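Local coordinates for tetrapyrrole methylase family protein (PDB 3HH1) that probably methylates the 2'-hydroxyl of a cytidine ribose in 16S rRNA with S-adenosylmethionine, the chain here being one domain of the longer enzyme, at residues C37-T40 and R41-S44. Residues are numbered along the deposited sequence; the frame is centred on the assembly and turned at random.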
loop_
_atom_site.group_PDB
_atom_site.type_symbol
_atom_site.label_atom_id
_atom_site.label_comp_id
_atom_site.label_asym_id
_atom_site.label_seq_id
_atom_site.Cartn_x
_atom_site.Cartn_y
_atom_site.Cartn_z
ATOM N N CYS A 37 -11.096 -7.197 4.275
ATOM C CA CYS A 37 -9.849 -7.896 4.381
ATOM C C CYS A 37 -9.721 -8.842 3.233
ATOM O O CYS A 37 -10.717 -9.284 2.670
ATOM C CB CYS A 37 -9.763 -8.663 5.707
ATOM S SG CYS A 37 -11.150 -9.810 5.949
ATOM N N GLU A 38 -8.487 -9.129 2.860
ATOM C CA GLU A 38 -8.259 -10.067 1.776
ATOM C C GLU A 38 -8.043 -11.473 2.338
ATOM O O GLU A 38 -8.308 -12.465 1.671
ATOM C CB GLU A 38 -7.098 -9.566 0.899
ATOM C CG GLU A 38 -7.011 -10.217 -0.444
ATOM C CD GLU A 38 -5.841 -11.137 -0.545
ATOM O OE1 GLU A 38 -4.954 -11.059 0.347
ATOM O OE2 GLU A 38 -5.803 -11.929 -1.514
ATOM N N ASP A 39 -7.591 -11.554 3.575
ATOM C CA ASP A 39 -7.262 -12.830 4.212
ATOM C C ASP A 39 -8.221 -12.971 5.396
ATOM O O ASP A 39 -7.903 -12.561 6.512
ATOM C CB ASP A 39 -5.773 -12.796 4.625
ATOM C CG ASP A 39 -5.254 -14.137 5.165
ATOM O OD1 ASP A 39 -6.057 -15.014 5.579
ATOM O OD2 ASP A 39 -4.003 -14.300 5.164
ATOM N N THR A 40 -9.406 -13.526 5.153
ATOM C CA THR A 40 -10.422 -13.591 6.191
ATOM C C THR A 40 -10.002 -14.446 7.382
ATOM O O THR A 40 -10.330 -14.146 8.525
ATOM C CB THR A 40 -11.745 -14.160 5.674
ATOM O OG1 THR A 40 -12.042 -13.606 4.382
ATOM C CG2 THR A 40 -12.836 -13.823 6.636
ATOM N N ARG A 41 -9.301 -15.536 7.109
ATOM C CA ARG A 41 -8.871 -16.426 8.176
ATOM C C ARG A 41 -7.917 -15.728 9.150
ATOM O O ARG A 41 -8.098 -15.782 10.355
ATOM C CB ARG A 41 -8.231 -17.698 7.588
ATOM C CG ARG A 41 -8.584 -18.943 8.347
ATOM C CD ARG A 41 -7.980 -20.211 7.704
ATOM N NE ARG A 41 -8.692 -20.628 6.487
ATOM C CZ ARG A 41 -8.304 -21.615 5.665
ATOM N NH1 ARG A 41 -7.188 -22.309 5.883
ATOM N NH2 ARG A 41 -9.036 -21.892 4.597
ATOM N N ARG A 42 -6.916 -15.050 8.614
ATOM C CA ARG A 42 -5.974 -14.312 9.426
ATOM C C ARG A 42 -6.708 -13.182 10.188
ATOM O O ARG A 42 -6.450 -12.925 11.388
ATOM C CB ARG A 42 -4.840 -13.782 8.530
ATOM C CG ARG A 42 -3.915 -12.779 9.215
ATOM C CD ARG A 42 -2.621 -12.547 8.425
ATOM N NE ARG A 42 -1.945 -11.329 8.890
ATOM C CZ ARG A 42 -0.753 -10.903 8.462
ATOM N NH1 ARG A 42 -0.248 -9.768 8.941
ATOM N NH2 ARG A 42 -0.067 -11.602 7.566
ATOM N N THR A 43 -7.662 -12.535 9.520
ATOM C CA THR A 43 -8.381 -11.431 10.161
ATOM C C THR A 43 -9.267 -11.923 11.319
ATOM O O THR A 43 -9.358 -11.279 12.377
ATOM C CB THR A 43 -9.200 -10.627 9.129
ATOM O OG1 THR A 43 -8.291 -10.160 8.127
ATOM C CG2 THR A 43 -9.892 -9.395 9.789
ATOM N N SER A 44 -9.908 -13.070 11.135
ATOM C CA SER A 44 -10.705 -13.643 12.224
ATOM C C SER A 44 -9.843 -13.952 13.454
ATOM O O SER A 44 -10.262 -13.695 14.563
ATOM C CB SER A 44 -11.440 -14.916 11.777
ATOM O OG SER A 44 -12.419 -14.572 10.822
HETATM O O HOH W 1 -8.283 -16.162 4.704
#
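The carbonyl oxygen of D39 takes two bonds from T43, one from its amide and one from its hydroxyl, in the first turn of helix 40-49. D39 is the N-cap of this helix, which follows strand 34-37 of the parallel sheet in the tetrapyrrole methylase domain. T43 N lies in the carbonyl plane, 3.0 Å from D39 O, whereas T43 OG1 donates at 2.9 Å from above that plane. With chi1 at -57° the hydroxyl lies beside its own backbone N and anti to the carbonyl carbon, which turns it back toward the end of the strand, where OG1 also rests 3.2 Å from C37 CB. A valine here would probably leave D39 O with only the T43 N hydrogen bond of this pair, and put a methyl where the hydroxyl sits close to D39 O and C37 CB. C37 and T43 both also touch V85 of the central strand 82-87.

The D39 carboxylate caps the helix: R42 N points at OD1 over 3.2 Å, nearly straight at 166° but from above the carboxylate plane. A water bridges the same oxygen to R41 N, so OD1 serves two amides of the first turn, one directly and one through solvent. R42 CB packs against D39 CG at 3.4 Å, while the extended R42 chain carries the guanidinium away to a salt bridge with D87. One residue after D39, T40 O likewise accepts twice: S44 N at 2.9 Å and S44 OG at 3.1 Å approach it from opposite faces of its carbonyl plane.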